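Local coordinates for protein putative histidinol-phosphate aminotransferase (Burkholderia pseudomallei, PDB 3P1T) that probably transfers the amino group of L-histidinol phosphate to 2-oxoglutarate, using pyridoxal 5'-phosphate, in histidine biosynthesis, at residues A[45-59]-A[226-238]. Residues are numbered along the deposited sequence; the frame is centred on the assembly and turned at random.
Sequences INRYPFDAEPRVMRK and FCNVGTLDLHALE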
loop_
_atom_site.group_PDB
_atom_site.type_symbol
_atom_site.label_atom_id
_atom_site.label_comp_id
_atom_site.label_asym_id
_atom_site.label_seq_id
_atom_site.Cartn_x
_atom_site.Cartn_y
_atom_site.Cartn_z
ATOM N N ILE A 45 14.406 1.186 8.318
ATOM C CA ILE A 45 13.645 1.046 7.074
ATOM C C ILE A 45 14.342 0.071 6.073
ATOM O O ILE A 45 13.694 -0.360 5.117
ATOM C CB ILE A 45 13.367 2.418 6.398
ATOM C CG1 ILE A 45 14.657 3.161 5.989
ATOM C CG2 ILE A 45 12.484 3.279 7.287
ATOM C CD1 ILE A 45 14.438 4.375 5.153
ATOM N N ASN A 46 15.615 -0.303 6.319
ATOM C CA ASN A 46 16.386 -1.202 5.456
ATOM C C ASN A 46 15.993 -2.688 5.647
ATOM O O ASN A 46 16.442 -3.544 4.877
ATOM C CB ASN A 46 17.903 -1.028 5.734
ATOM C CG ASN A 46 18.358 -1.344 7.141
ATOM O OD1 ASN A 46 17.740 -0.969 8.135
ATOM N ND2 ASN A 46 19.498 -1.982 7.260
ATOM N N ARG A 47 15.201 -2.986 6.694
ATOM C CA ARG A 47 14.825 -4.348 7.079
ATOM C C ARG A 47 13.355 -4.569 6.976
ATOM O O ARG A 47 12.581 -3.663 7.303
ATOM C CB ARG A 47 15.242 -4.641 8.548
ATOM C CG ARG A 47 16.708 -4.466 8.891
ATOM C CD ARG A 47 17.625 -5.567 8.367
ATOM N NE ARG A 47 19.023 -5.320 8.745
ATOM C CZ ARG A 47 20.052 -6.082 8.387
ATOM N NH1 ARG A 47 19.861 -7.161 7.641
ATOM N NH2 ARG A 47 21.281 -5.771 8.775
ATOM N N TYR A 48 12.947 -5.811 6.628
ATOM C CA TYR A 48 11.528 -6.183 6.587
ATOM C C TYR A 48 10.942 -6.134 8.031
ATOM O O TYR A 48 11.612 -6.575 8.975
ATOM C CB TYR A 48 11.332 -7.552 5.939
ATOM C CG TYR A 48 11.689 -7.580 4.459
ATOM C CD1 TYR A 48 10.835 -7.033 3.504
ATOM C CD2 TYR A 48 12.858 -8.200 4.010
ATOM C CE1 TYR A 48 11.155 -7.062 2.144
ATOM C CE2 TYR A 48 13.181 -8.243 2.647
ATOM C CZ TYR A 48 12.327 -7.667 1.722
ATOM O OH TYR A 48 12.626 -7.695 0.380
ATOM N N PRO A 49 9.741 -5.537 8.238
ATOM C CA PRO A 49 9.210 -5.400 9.616
ATOM C C PRO A 49 8.559 -6.698 10.117
ATOM O O PRO A 49 7.368 -6.719 10.456
ATOM C CB PRO A 49 8.192 -4.268 9.471
ATOM C CG PRO A 49 7.716 -4.381 8.068
ATOM C CD PRO A 49 8.830 -4.938 7.242
ATOM N N PHE A 50 9.364 -7.780 10.179
ATOM C CA PHE A 50 8.897 -9.116 10.547
ATOM C C PHE A 50 8.404 -9.191 11.991
ATOM O O PHE A 50 7.512 -9.985 12.261
ATOM C CB PHE A 50 9.972 -10.191 10.321
ATOM C CG PHE A 50 10.262 -10.516 8.863
ATOM C CD1 PHE A 50 9.231 -10.869 7.983
ATOM C CD2 PHE A 50 11.570 -10.554 8.390
ATOM C CE1 PHE A 50 9.506 -11.171 6.635
ATOM C CE2 PHE A 50 11.843 -10.885 7.054
ATOM C CZ PHE A 50 10.813 -11.196 6.188
ATOM N N ASP A 51 8.937 -8.377 12.896
ATOM C CA ASP A 51 8.474 -8.413 14.279
ATOM C C ASP A 51 7.373 -7.364 14.522
ATOM O O ASP A 51 6.438 -7.631 15.290
ATOM C CB ASP A 51 9.649 -8.208 15.250
ATOM C CG ASP A 51 10.656 -9.359 15.244
ATOM O OD1 ASP A 51 10.230 -10.533 15.418
ATOM O OD2 ASP A 51 11.872 -9.084 15.117
ATOM N N ALA A 52 7.456 -6.205 13.836
ATOM C CA ALA A 52 6.511 -5.110 13.987
ATOM C C ALA A 52 5.102 -5.438 13.411
ATOM O O ALA A 52 4.117 -5.027 14.020
ATOM C CB ALA A 52 7.061 -3.867 13.319
ATOM N N GLU A 53 4.995 -6.152 12.271
ATOM C CA GLU A 53 3.694 -6.472 11.664
ATOM C C GLU A 53 2.817 -7.299 12.635
ATOM O O GLU A 53 1.728 -6.815 12.930
ATOM C CB GLU A 53 3.871 -7.208 10.319
ATOM C CG GLU A 53 2.591 -7.555 9.577
ATOM C CD GLU A 53 2.780 -8.320 8.275
ATOM O OE1 GLU A 53 3.890 -8.294 7.685
ATOM O OE2 GLU A 53 1.778 -8.921 7.823
ATOM N N PRO A 54 3.237 -8.474 13.189
ATOM C CA PRO A 54 2.351 -9.201 14.131
ATOM C C PRO A 54 2.057 -8.433 15.421
ATOM O O PRO A 54 0.955 -8.571 15.954
ATOM C CB PRO A 54 3.131 -10.476 14.462
ATOM C CG PRO A 54 4.524 -10.185 14.105
ATOM C CD PRO A 54 4.485 -9.232 12.960
ATOM N N ARG A 55 3.023 -7.622 15.905
ATOM C CA ARG A 55 2.872 -6.811 17.111
ATOM C C ARG A 55 1.760 -5.761 16.929
ATOM O O ARG A 55 0.939 -5.595 17.829
ATOM C CB ARG A 55 4.200 -6.131 17.461
ATOM C CG ARG A 55 4.184 -5.445 18.824
ATOM C CD ARG A 55 5.482 -4.714 19.147
ATOM N NE ARG A 55 5.668 -3.474 18.377
ATOM C CZ ARG A 55 6.629 -3.266 17.479
ATOM N NH1 ARG A 55 7.534 -4.206 17.230
ATOM N NH2 ARG A 55 6.716 -2.105 16.850
ATOM N N VAL A 56 1.724 -5.075 15.774
ATOM C CA VAL A 56 0.718 -4.045 15.492
ATOM C C VAL A 56 -0.652 -4.727 15.286
ATOM O O VAL A 56 -1.664 -4.178 15.739
ATOM C CB VAL A 56 1.113 -3.133 14.288
ATOM C CG1 VAL A 56 0.008 -2.154 13.938
ATOM C CG2 VAL A 56 2.400 -2.370 14.586
HETATM N N MSE A 57 -0.685 -5.933 14.653
HETATM C CA MSE A 57 -1.953 -6.676 14.445
HETATM C C MSE A 57 -2.617 -6.970 15.778
HETATM O O MSE A 57 -3.823 -6.772 15.910
HETATM C CB MSE A 57 -1.749 -7.988 13.664
HETATM C CG MSE A 57 -1.448 -7.770 12.183
HETATM SE SE MSE A 57 -2.855 -6.783 11.307
HETATM C CE MSE A 57 -4.239 -8.084 11.211
ATOM N N ARG A 58 -1.805 -7.382 16.768
ATOM C CA ARG A 58 -2.220 -7.696 18.118
ATOM C C ARG A 58 -2.699 -6.432 18.803
ATOM O O ARG A 58 -3.732 -6.471 19.471
ATOM C CB ARG A 58 -1.050 -8.339 18.864
ATOM C CG ARG A 58 -1.317 -8.685 20.327
ATOM C CD ARG A 58 -0.080 -9.226 21.045
ATOM N NE ARG A 58 1.086 -8.332 20.972
ATOM C CZ ARG A 58 1.305 -7.289 21.772
ATOM N NH1 ARG A 58 0.417 -6.956 22.702
ATOM N NH2 ARG A 58 2.401 -6.557 21.631
ATOM N N LYS A 59 -1.968 -5.303 18.615
ATOM C CA LYS A 59 -2.316 -3.995 19.193
ATOM C C LYS A 59 -3.691 -3.534 18.674
ATOM O O LYS A 59 -4.492 -3.057 19.466
ATOM C CB LYS A 59 -1.233 -2.937 18.886
ATOM C CG LYS A 59 -0.336 -2.533 20.067
ATOM C CD LYS A 59 0.746 -3.562 20.418
ATOM C CE LYS A 59 1.598 -3.148 21.598
ATOM N NZ LYS A 59 2.410 -1.927 21.325
ATOM N N PHE A 226 2.528 -8.880 -0.031
ATOM C CA PHE A 226 3.545 -9.054 0.986
ATOM C C PHE A 226 4.035 -7.671 1.452
ATOM O O PHE A 226 4.299 -6.808 0.603
ATOM C CB PHE A 226 4.701 -9.918 0.448
ATOM C CG PHE A 226 5.920 -9.923 1.341
ATOM C CD1 PHE A 226 5.898 -10.564 2.579
ATOM C CD2 PHE A 226 7.073 -9.251 0.970
ATOM C CE1 PHE A 226 7.005 -10.516 3.429
ATOM C CE2 PHE A 226 8.185 -9.229 1.809
ATOM C CZ PHE A 226 8.139 -9.852 3.034
ATOM N N CYS A 227 4.102 -7.456 2.793
ATOM C CA CYS A 227 4.561 -6.217 3.418
ATOM C C CYS A 227 3.734 -5.028 2.861
ATOM O O CYS A 227 4.271 -3.976 2.463
ATOM C CB CYS A 227 6.068 -6.044 3.193
ATOM S SG CYS A 227 6.827 -4.626 4.046
ATOM N N ASN A 228 2.403 -5.228 2.823
ATOM C CA ASN A 228 1.433 -4.258 2.318
ATOM C C ASN A 228 1.560 -2.902 3.049
ATOM O O ASN A 228 1.457 -1.843 2.413
ATOM C CB ASN A 228 0.029 -4.829 2.467
ATOM C CG ASN A 228 -1.073 -4.009 1.840
ATOM O OD1 ASN A 228 -0.969 -3.464 0.727
ATOM N ND2 ASN A 228 -2.191 -3.968 2.535
ATOM N N VAL A 229 1.801 -2.943 4.373
ATOM C CA VAL A 229 1.992 -1.763 5.236
ATOM C C VAL A 229 3.423 -1.822 5.807
ATOM O O VAL A 229 3.766 -2.722 6.565
ATOM C CB VAL A 229 0.911 -1.658 6.337
ATOM C CG1 VAL A 229 1.120 -0.417 7.199
ATOM C CG2 VAL A 229 -0.480 -1.645 5.721
ATOM N N GLY A 230 4.247 -0.891 5.375
ATOM C CA GLY A 230 5.652 -0.809 5.758
ATOM C C GLY A 230 5.929 -0.439 7.197
ATOM O O GLY A 230 5.032 -0.046 7.940
ATOM N N THR A 231 7.196 -0.539 7.578
ATOM C CA THR A 231 7.692 -0.275 8.928
ATOM C C THR A 231 7.362 1.163 9.422
ATOM O O THR A 231 7.024 1.301 10.596
ATOM C CB THR A 231 9.198 -0.529 9.006
ATOM O OG1 THR A 231 9.666 -0.102 10.289
ATOM C CG2 THR A 231 9.980 0.163 7.915
ATOM N N LEU A 232 7.423 2.199 8.560
ATOM C CA LEU A 232 7.119 3.575 8.991
ATOM C C LEU A 232 5.619 3.726 9.331
ATOM O O LEU A 232 5.289 4.250 10.400
ATOM C CB LEU A 232 7.528 4.625 7.933
ATOM C CG LEU A 232 9.010 4.737 7.601
ATOM C CD1 LEU A 232 9.231 5.676 6.434
ATOM C CD2 LEU A 232 9.821 5.158 8.828
ATOM N N ASP A 233 4.721 3.229 8.452
ATOM C CA ASP A 233 3.285 3.326 8.672
ATOM C C ASP A 233 2.859 2.474 9.874
ATOM O O ASP A 233 2.023 2.928 10.661
ATOM C CB ASP A 233 2.517 2.920 7.410
ATOM C CG ASP A 233 2.723 3.810 6.193
ATOM O OD1 ASP A 233 3.119 4.974 6.367
ATOM O OD2 ASP A 233 2.484 3.338 5.069
ATOM N N LEU A 234 3.460 1.284 10.045
ATOM C CA LEU A 234 3.171 0.399 11.184
ATOM C C LEU A 234 3.544 1.047 12.534
ATOM O O LEU A 234 2.720 1.018 13.449
ATOM C CB LEU A 234 3.894 -0.947 11.061
ATOM C CG LEU A 234 3.385 -1.950 10.017
ATOM C CD1 LEU A 234 4.354 -3.078 9.882
ATOM C CD2 LEU A 234 2.031 -2.489 10.370
ATOM N N HIS A 235 4.744 1.657 12.656
ATOM C CA HIS A 235 5.137 2.325 13.910
ATOM C C HIS A 235 4.309 3.584 14.149
ATOM O O HIS A 235 4.054 3.923 15.301
ATOM C CB HIS A 235 6.627 2.658 13.947
ATOM C CG HIS A 235 7.455 1.425 14.156
ATOM N ND1 HIS A 235 7.783 0.589 13.103
ATOM C CD2 HIS A 235 7.906 0.871 15.303
ATOM C CE1 HIS A 235 8.453 -0.417 13.636
ATOM N NE2 HIS A 235 8.548 -0.294 14.955
ATOM N N ALA A 236 3.849 4.232 13.072
ATOM C CA ALA A 236 2.997 5.410 13.159
ATOM C C ALA A 236 1.631 5.014 13.742
ATOM O O ALA A 236 1.228 5.545 14.794
ATOM C CB ALA A 236 2.844 6.053 11.793
ATOM N N LEU A 237 0.980 4.005 13.112
ATOM C CA LEU A 237 -0.313 3.478 13.524
ATOM C C LEU A 237 -0.268 3.002 14.976
ATOM O O LEU A 237 -1.164 3.360 15.762
ATOM C CB LEU A 237 -0.758 2.337 12.600
ATOM C CG LEU A 237 -2.067 1.644 12.971
ATOM C CD1 LEU A 237 -3.218 2.599 12.951
ATOM C CD2 LEU A 237 -2.340 0.492 12.066
ATOM N N GLU A 238 0.789 2.247 15.340
ATOM C CA GLU A 238 0.961 1.739 16.695
ATOM C C GLU A 238 0.922 2.878 17.740
ATOM O O GLU A 238 0.249 2.730 18.760
ATOM C CB GLU A 238 2.271 0.983 16.797
ATOM C CG GLU A 238 2.474 0.335 18.143
ATOM C CD GLU A 238 3.727 -0.497 18.239
ATOM O OE1 GLU A 238 4.777 -0.063 17.705
ATOM O OE2 GLU A 238 3.655 -1.581 18.864
HETATM O O HOH W 1 11.760 -2.641 9.563
HETATM O O HOH W 2 3.500 -9.406 4.640
#
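In this fold type I aminotransferase, two helices pack side by side, 52-59 against 231-238, their axes 9.9 Å apart and crossing at 29°. The loops leading into both helices meet the second subunit. One turn beyond Leu234, Glu238 has its CG anti to the backbone N (chi1 -176°) and an extended chain beyond, which brings its carboxylate up to Arg55. The arginine grips it side-on: Arg55 NE gives a nearly straight bond to Glu238 OE2 at 2.8 Å, and Arg55 NH2 another to Glu238 OE1 at 2.9 Å. Both oxygens are met on the syn side, with the guanidinium and carboxylate planes 22° apart. Lys59 NZ comes to the same OE2 from above the carboxylate plane, so two cations share one oxygen, probably keeping Glu238 ionised. The neighbouring imidazole of His235 has its rotation fixed by His235 ND1 bonding back to Thr231 O at 2.7 Å, while its CE1 rests on the methyl of Ala52.

Between the helices Leu234 divides its branches: CD1 touches Pro49 CG and the backbone of Glu53, and CD2 meets Val56. Leu73, on strand 71-74 of the large sheet, packs against Leu234 and Leu237. Val56 CG1 also reaches Leu237 CD2, at 4.0 Å. Back in the loops that precede the helices, Pro49 CD lies 3.8 Å from Cys227 SG. Tyr48 CE1, 3.7 Å from Phe226 CE2, and Phe50 CE1 lie at the rim of the Phe226 ring, near its plane. Tyr48 OH is hydrogen-bonded to Lys198 NZ of the second subunit.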